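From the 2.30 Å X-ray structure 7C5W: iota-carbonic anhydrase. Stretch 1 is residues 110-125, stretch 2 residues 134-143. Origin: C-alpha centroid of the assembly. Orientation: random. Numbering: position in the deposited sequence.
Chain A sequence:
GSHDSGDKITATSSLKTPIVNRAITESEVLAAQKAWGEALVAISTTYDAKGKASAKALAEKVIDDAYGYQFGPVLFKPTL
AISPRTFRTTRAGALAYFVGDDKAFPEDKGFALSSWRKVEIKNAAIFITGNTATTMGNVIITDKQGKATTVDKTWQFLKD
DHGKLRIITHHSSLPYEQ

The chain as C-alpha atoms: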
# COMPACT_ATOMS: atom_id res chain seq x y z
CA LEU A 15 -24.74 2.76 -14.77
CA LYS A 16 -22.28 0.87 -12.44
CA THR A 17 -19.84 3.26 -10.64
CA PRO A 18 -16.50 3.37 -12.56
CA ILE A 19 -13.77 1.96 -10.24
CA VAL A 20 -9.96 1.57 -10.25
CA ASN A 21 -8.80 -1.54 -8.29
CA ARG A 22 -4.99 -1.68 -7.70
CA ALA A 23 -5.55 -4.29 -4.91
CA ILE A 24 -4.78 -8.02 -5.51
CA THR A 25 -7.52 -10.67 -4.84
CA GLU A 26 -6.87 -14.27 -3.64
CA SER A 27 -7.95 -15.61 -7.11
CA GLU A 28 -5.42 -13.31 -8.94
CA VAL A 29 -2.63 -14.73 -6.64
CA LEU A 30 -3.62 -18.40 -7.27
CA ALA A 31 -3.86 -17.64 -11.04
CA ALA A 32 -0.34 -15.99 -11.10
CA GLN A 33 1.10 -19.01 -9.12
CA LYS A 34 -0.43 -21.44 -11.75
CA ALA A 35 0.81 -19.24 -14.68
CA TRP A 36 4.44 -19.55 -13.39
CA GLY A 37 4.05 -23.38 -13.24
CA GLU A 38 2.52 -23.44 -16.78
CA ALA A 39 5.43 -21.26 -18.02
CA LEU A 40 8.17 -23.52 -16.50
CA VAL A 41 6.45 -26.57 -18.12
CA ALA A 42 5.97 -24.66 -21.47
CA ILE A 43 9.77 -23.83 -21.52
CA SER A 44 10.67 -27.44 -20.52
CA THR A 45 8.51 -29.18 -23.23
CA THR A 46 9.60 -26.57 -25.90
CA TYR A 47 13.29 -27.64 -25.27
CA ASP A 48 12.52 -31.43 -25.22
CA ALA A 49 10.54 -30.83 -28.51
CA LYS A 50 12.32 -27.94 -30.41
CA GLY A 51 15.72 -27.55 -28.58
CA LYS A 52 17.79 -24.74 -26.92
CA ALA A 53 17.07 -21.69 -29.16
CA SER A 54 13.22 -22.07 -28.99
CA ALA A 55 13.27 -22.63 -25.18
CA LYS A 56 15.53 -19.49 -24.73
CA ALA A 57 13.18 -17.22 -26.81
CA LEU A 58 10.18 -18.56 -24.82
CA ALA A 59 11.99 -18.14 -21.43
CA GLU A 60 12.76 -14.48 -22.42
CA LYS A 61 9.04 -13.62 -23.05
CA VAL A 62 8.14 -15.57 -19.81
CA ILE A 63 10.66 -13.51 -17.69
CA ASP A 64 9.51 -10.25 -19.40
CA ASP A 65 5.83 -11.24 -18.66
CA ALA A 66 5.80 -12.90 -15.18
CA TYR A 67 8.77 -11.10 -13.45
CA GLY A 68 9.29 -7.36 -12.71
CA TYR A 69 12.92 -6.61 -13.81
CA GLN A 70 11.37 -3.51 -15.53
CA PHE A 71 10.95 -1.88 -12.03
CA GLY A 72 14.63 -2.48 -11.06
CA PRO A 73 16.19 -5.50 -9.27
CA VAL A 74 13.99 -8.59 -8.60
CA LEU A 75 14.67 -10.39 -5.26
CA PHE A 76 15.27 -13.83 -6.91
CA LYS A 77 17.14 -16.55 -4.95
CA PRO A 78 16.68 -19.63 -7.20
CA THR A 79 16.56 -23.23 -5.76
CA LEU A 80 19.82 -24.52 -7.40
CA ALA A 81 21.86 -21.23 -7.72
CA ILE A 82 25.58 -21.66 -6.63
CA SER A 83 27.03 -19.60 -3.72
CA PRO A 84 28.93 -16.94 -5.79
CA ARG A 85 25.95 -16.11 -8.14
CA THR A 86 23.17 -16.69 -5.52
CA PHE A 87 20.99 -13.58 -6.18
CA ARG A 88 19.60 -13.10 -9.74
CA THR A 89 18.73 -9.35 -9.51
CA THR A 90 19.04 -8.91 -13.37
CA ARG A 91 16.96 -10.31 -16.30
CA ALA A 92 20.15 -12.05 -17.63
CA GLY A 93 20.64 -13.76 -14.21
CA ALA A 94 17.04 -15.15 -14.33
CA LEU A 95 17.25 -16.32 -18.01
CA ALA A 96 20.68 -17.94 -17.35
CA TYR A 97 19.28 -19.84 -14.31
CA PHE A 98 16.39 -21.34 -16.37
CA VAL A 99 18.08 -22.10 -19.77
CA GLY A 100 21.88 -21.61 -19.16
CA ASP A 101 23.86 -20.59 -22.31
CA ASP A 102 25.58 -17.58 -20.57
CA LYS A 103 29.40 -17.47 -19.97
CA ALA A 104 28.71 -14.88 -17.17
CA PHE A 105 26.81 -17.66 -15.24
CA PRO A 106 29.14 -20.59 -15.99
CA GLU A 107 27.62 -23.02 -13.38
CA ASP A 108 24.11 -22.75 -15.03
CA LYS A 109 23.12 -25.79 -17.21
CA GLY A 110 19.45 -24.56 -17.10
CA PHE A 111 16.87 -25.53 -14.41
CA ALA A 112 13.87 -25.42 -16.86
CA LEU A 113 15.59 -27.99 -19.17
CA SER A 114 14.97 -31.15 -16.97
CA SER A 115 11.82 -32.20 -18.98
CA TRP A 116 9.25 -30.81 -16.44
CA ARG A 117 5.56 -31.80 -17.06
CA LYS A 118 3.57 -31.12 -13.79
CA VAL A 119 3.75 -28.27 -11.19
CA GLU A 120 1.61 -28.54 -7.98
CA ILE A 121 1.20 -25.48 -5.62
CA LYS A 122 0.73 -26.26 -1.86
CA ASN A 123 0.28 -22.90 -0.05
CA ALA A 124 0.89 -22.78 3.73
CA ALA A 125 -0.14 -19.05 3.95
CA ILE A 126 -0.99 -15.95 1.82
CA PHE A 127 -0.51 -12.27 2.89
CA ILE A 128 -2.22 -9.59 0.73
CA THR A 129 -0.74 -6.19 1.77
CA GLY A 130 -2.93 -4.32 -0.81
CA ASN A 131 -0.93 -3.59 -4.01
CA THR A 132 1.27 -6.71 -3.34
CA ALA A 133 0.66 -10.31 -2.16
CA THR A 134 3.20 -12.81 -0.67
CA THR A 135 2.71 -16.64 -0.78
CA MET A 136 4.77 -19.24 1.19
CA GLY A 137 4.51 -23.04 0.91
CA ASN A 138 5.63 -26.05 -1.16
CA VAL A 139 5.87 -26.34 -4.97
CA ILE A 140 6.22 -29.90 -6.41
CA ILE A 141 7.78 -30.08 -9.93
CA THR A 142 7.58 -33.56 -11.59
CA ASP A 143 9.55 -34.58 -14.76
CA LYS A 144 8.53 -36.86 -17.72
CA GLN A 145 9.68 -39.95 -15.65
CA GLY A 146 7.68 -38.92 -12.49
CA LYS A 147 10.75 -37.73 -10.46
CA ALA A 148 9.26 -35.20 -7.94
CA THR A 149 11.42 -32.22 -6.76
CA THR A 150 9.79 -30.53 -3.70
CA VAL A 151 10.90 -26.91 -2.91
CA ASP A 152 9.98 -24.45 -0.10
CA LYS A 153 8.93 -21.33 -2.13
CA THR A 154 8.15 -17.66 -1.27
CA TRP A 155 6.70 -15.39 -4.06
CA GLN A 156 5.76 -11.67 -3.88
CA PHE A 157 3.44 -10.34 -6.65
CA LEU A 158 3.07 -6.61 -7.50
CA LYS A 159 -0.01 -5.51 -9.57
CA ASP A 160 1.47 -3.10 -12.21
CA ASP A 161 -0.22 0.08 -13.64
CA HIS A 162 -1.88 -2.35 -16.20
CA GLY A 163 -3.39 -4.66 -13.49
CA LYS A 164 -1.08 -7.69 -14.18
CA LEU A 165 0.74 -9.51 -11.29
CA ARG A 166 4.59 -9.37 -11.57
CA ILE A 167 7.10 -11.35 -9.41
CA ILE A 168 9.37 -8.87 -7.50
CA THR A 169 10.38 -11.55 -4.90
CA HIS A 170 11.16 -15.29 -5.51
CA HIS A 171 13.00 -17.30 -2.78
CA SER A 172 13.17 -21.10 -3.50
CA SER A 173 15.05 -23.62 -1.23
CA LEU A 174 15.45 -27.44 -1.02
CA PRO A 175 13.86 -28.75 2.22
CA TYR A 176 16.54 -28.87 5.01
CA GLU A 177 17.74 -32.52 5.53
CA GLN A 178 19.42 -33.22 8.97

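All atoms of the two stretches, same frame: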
# COMPACT_ATOMS: atom_id res chain seq x y z
N GLY A 110 20.84 -24.95 -16.80
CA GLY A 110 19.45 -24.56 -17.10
C GLY A 110 18.46 -25.41 -16.33
O GLY A 110 18.30 -26.59 -16.67
N PHE A 111 17.81 -24.82 -15.33
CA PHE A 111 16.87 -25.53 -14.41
C PHE A 111 15.64 -26.02 -15.19
O PHE A 111 15.20 -27.17 -14.95
CB PHE A 111 16.47 -24.62 -13.26
CG PHE A 111 15.48 -25.24 -12.31
CD1 PHE A 111 15.88 -26.22 -11.42
CD2 PHE A 111 14.15 -24.85 -12.32
CE1 PHE A 111 14.97 -26.81 -10.55
CE2 PHE A 111 13.24 -25.43 -11.46
CZ PHE A 111 13.65 -26.41 -10.57
N ALA A 112 15.13 -25.20 -16.12
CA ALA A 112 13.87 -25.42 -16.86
C ALA A 112 14.02 -26.54 -17.88
O ALA A 112 12.99 -26.91 -18.49
CB ALA A 112 13.44 -24.15 -17.54
N LEU A 113 15.24 -27.06 -18.07
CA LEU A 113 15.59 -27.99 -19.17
C LEU A 113 15.65 -29.44 -18.68
O LEU A 113 16.33 -30.23 -19.34
CB LEU A 113 16.95 -27.58 -19.75
CG LEU A 113 17.06 -26.13 -20.22
CD1 LEU A 113 18.33 -25.92 -21.03
CD2 LEU A 113 15.84 -25.74 -21.04
N SER A 114 14.99 -29.78 -17.57
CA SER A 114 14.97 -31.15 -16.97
C SER A 114 13.67 -31.89 -17.35
O SER A 114 13.30 -32.82 -16.61
CB SER A 114 15.13 -31.12 -15.48
OG SER A 114 16.45 -30.74 -15.11
N SER A 115 13.02 -31.50 -18.45
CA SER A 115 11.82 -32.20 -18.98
C SER A 115 10.71 -32.21 -17.92
O SER A 115 10.20 -33.30 -17.56
CB SER A 115 12.20 -33.61 -19.43
N TRP A 116 10.33 -31.01 -17.43
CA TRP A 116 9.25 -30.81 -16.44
C TRP A 116 7.89 -30.92 -17.13
O TRP A 116 7.78 -30.44 -18.28
CB TRP A 116 9.40 -29.45 -15.75
CG TRP A 116 10.71 -29.25 -15.04
CD1 TRP A 116 11.63 -28.27 -15.28
CD2 TRP A 116 11.23 -30.04 -13.96
NE1 TRP A 116 12.69 -28.39 -14.42
CE2 TRP A 116 12.47 -29.47 -13.60
CE3 TRP A 116 10.77 -31.14 -13.24
CZ2 TRP A 116 13.26 -29.99 -12.57
CZ3 TRP A 116 11.55 -31.66 -12.23
CH2 TRP A 116 12.78 -31.09 -11.90
N ARG A 117 6.89 -31.50 -16.46
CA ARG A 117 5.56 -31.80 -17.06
C ARG A 117 4.39 -31.44 -16.12
O ARG A 117 3.30 -31.16 -16.64
CB ARG A 117 5.54 -33.27 -17.47
CG ARG A 117 6.51 -33.61 -18.60
CD ARG A 117 5.98 -33.14 -19.94
NE ARG A 117 7.00 -32.76 -20.90
CZ ARG A 117 7.89 -33.58 -21.43
NH1 ARG A 117 7.91 -34.85 -21.09
NH2 ARG A 117 8.77 -33.12 -22.31
N LYS A 118 4.60 -31.48 -14.80
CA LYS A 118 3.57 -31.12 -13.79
C LYS A 118 4.18 -30.22 -12.71
O LYS A 118 5.31 -30.49 -12.26
CB LYS A 118 2.94 -32.38 -13.17
N VAL A 119 3.46 -29.15 -12.35
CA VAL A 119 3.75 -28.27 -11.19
C VAL A 119 2.50 -28.27 -10.30
O VAL A 119 1.41 -28.04 -10.82
CB VAL A 119 4.14 -26.84 -11.63
CG1 VAL A 119 4.54 -25.96 -10.45
CG2 VAL A 119 5.25 -26.86 -12.67
N GLU A 120 2.68 -28.55 -9.01
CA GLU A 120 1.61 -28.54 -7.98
C GLU A 120 1.95 -27.47 -6.93
O GLU A 120 3.09 -27.49 -6.42
CB GLU A 120 1.53 -29.95 -7.36
CG GLU A 120 0.24 -30.21 -6.60
CD GLU A 120 0.18 -31.58 -5.94
OE1 GLU A 120 0.90 -32.48 -6.42
OE2 GLU A 120 -0.57 -31.73 -4.95
N ILE A 121 1.02 -26.55 -6.65
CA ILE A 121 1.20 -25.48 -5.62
C ILE A 121 0.51 -25.91 -4.33
O ILE A 121 -0.70 -26.18 -4.38
CB ILE A 121 0.63 -24.14 -6.11
CG1 ILE A 121 0.97 -23.86 -7.58
CG2 ILE A 121 1.09 -23.02 -5.19
CD1 ILE A 121 2.44 -23.67 -7.84
N LYS A 122 1.25 -25.93 -3.22
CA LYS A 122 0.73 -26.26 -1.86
C LYS A 122 1.04 -25.11 -0.91
O LYS A 122 2.08 -25.14 -0.22
CB LYS A 122 1.33 -27.58 -1.35
CG LYS A 122 0.79 -28.82 -2.06
CD LYS A 122 0.70 -30.03 -1.17
CE LYS A 122 -0.06 -31.16 -1.83
NZ LYS A 122 -0.51 -32.17 -0.84
N ASN A 123 0.14 -24.13 -0.87
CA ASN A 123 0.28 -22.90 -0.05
C ASN A 123 0.12 -23.26 1.42
O ASN A 123 -0.79 -24.04 1.76
CB ASN A 123 -0.69 -21.83 -0.53
CG ASN A 123 -0.32 -21.32 -1.91
OD1 ASN A 123 0.86 -21.26 -2.24
ND2 ASN A 123 -1.31 -20.96 -2.71
N ALA A 124 1.00 -22.72 2.26
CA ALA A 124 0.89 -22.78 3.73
C ALA A 124 0.18 -21.51 4.22
O ALA A 124 -0.54 -21.59 5.22
CB ALA A 124 2.26 -22.94 4.35
N ALA A 125 0.40 -20.37 3.54
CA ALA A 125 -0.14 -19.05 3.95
C ALA A 125 -0.03 -18.04 2.81
O ALA A 125 0.90 -18.15 1.99
CB ALA A 125 0.59 -18.56 5.17
N THR A 134 2.12 -11.83 -0.92
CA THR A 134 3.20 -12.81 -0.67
C THR A 134 2.54 -14.17 -0.45
O THR A 134 1.50 -14.21 0.21
CB THR A 134 4.07 -12.34 0.49
OG1 THR A 134 4.40 -10.97 0.24
CG2 THR A 134 5.35 -13.13 0.65
N THR A 135 3.10 -15.23 -1.03
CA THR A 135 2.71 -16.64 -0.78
C THR A 135 3.93 -17.38 -0.24
O THR A 135 5.05 -17.05 -0.66
CB THR A 135 2.15 -17.33 -2.03
OG1 THR A 135 3.21 -17.58 -2.96
CG2 THR A 135 1.05 -16.53 -2.68
N MET A 136 3.72 -18.31 0.70
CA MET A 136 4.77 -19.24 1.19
C MET A 136 4.15 -20.63 1.25
O MET A 136 2.97 -20.74 1.64
CB MET A 136 5.31 -18.85 2.57
CG MET A 136 6.34 -19.82 3.09
SD MET A 136 7.15 -19.27 4.62
CE MET A 136 8.34 -18.11 3.95
N GLY A 137 4.93 -21.63 0.86
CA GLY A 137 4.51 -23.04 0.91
C GLY A 137 5.43 -23.93 0.10
O GLY A 137 6.59 -23.55 -0.14
N ASN A 138 4.91 -25.09 -0.31
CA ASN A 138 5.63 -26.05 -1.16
C ASN A 138 5.19 -25.86 -2.61
O ASN A 138 4.04 -25.44 -2.85
CB ASN A 138 5.44 -27.49 -0.68
CG ASN A 138 6.14 -27.74 0.64
OD1 ASN A 138 7.29 -27.34 0.83
ND2 ASN A 138 5.43 -28.39 1.55
N VAL A 139 6.12 -26.12 -3.53
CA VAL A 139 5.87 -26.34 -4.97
C VAL A 139 6.52 -27.68 -5.34
O VAL A 139 7.68 -27.92 -4.96
CB VAL A 139 6.40 -25.18 -5.82
CG1 VAL A 139 6.07 -25.36 -7.29
CG2 VAL A 139 5.88 -23.84 -5.31
N ILE A 140 5.78 -28.54 -6.02
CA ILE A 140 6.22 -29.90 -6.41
C ILE A 140 6.28 -29.95 -7.94
O ILE A 140 5.23 -29.77 -8.58
CB ILE A 140 5.29 -30.96 -5.80
CG1 ILE A 140 5.32 -30.89 -4.27
CG2 ILE A 140 5.66 -32.35 -6.31
CD1 ILE A 140 4.13 -31.52 -3.58
N ILE A 141 7.49 -30.10 -8.47
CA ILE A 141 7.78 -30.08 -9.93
C ILE A 141 8.20 -31.50 -10.32
O ILE A 141 9.22 -32.00 -9.77
CB ILE A 141 8.85 -29.01 -10.23
CG1 ILE A 141 8.57 -27.72 -9.46
CG2 ILE A 141 8.96 -28.76 -11.73
CD1 ILE A 141 9.69 -26.71 -9.51
N THR A 142 7.42 -32.13 -11.20
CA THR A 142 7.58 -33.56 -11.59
C THR A 142 7.98 -33.64 -13.07
O THR A 142 7.34 -32.95 -13.89
CB THR A 142 6.29 -34.32 -11.27
OG1 THR A 142 5.87 -33.83 -10.00
CG2 THR A 142 6.49 -35.82 -11.23
N ASP A 143 9.00 -34.44 -13.38
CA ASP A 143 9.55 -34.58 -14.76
C ASP A 143 8.80 -35.68 -15.52
O ASP A 143 7.87 -36.28 -14.93
CB ASP A 143 11.07 -34.81 -14.74
CG ASP A 143 11.50 -36.11 -14.08
OD1 ASP A 143 10.62 -36.91 -13.70
OD2 ASP A 143 12.73 -36.31 -13.94
O HOH W 1 3.31 -22.56 -2.36

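Ten backbone hydrogen bonds join the stretches. Strand 116-123 runs antiparallel to strand 138-143, their N-to-C directions 154° apart and their axes 4.6 Å apart at closest approach. Reciprocal amide pairs mark the register: Thr 142 N to Lys 118 O (2.9 Å, 173° at the hydrogen) with Lys 118 N to Thr 142 O (3.2 Å); Glu 120 N to Ile 140 O and Ile 140 N to Glu 120 O (both 2.9 Å); Lys 122 N to Asn 138 O (2.9 Å) and Asn 138 N to Lys 122 O (2.8 Å). Beyond the corners at Ala 124 and Gly 137 the pairing resumes, with Met 136 N to Ala 125 O at 3.1 Å.

Two bulges shift the register by one residue, and at each a single carbonyl accepts two successive amides. Thr 142 O takes Arg 117 N (3.0 Å) as well as Lys 118 N; Met 136 O takes Ala 124 N (2.9 Å) and Ala 125 N (3.2 Å). Gly 137 suits its corner because an ideal CB there would lie 2.3 Å from Lys 122 O.

Apolar packing gathers on the face bearing Val 119, Ile 121, Val 139 and Ile 141. Val 139 CG1 meets Val 119 CG1 at 3.6 Å and Ile 121 CD1 at 4.0 Å. Ile 141, buried, sets CG2 over the Trp 116 ring, 3.7 Å from the six-membered centroid and 29° off its normal, while its CD1 reaches the edge of Phe 111 at CZ (4.1 Å). Trp 116 NE1 donates to Phe 111 O (2.8 Å), tying the indole to the preceding loop. The other face carries the polar or charged Glu 120, Lys 122 and Thr 142 beside Ile 140.

One water donates to Asn 123 OD1 (2.8 Å) and Asn 138 O (3.0 Å), bridging the strands. Together the stretches bury 929 Å².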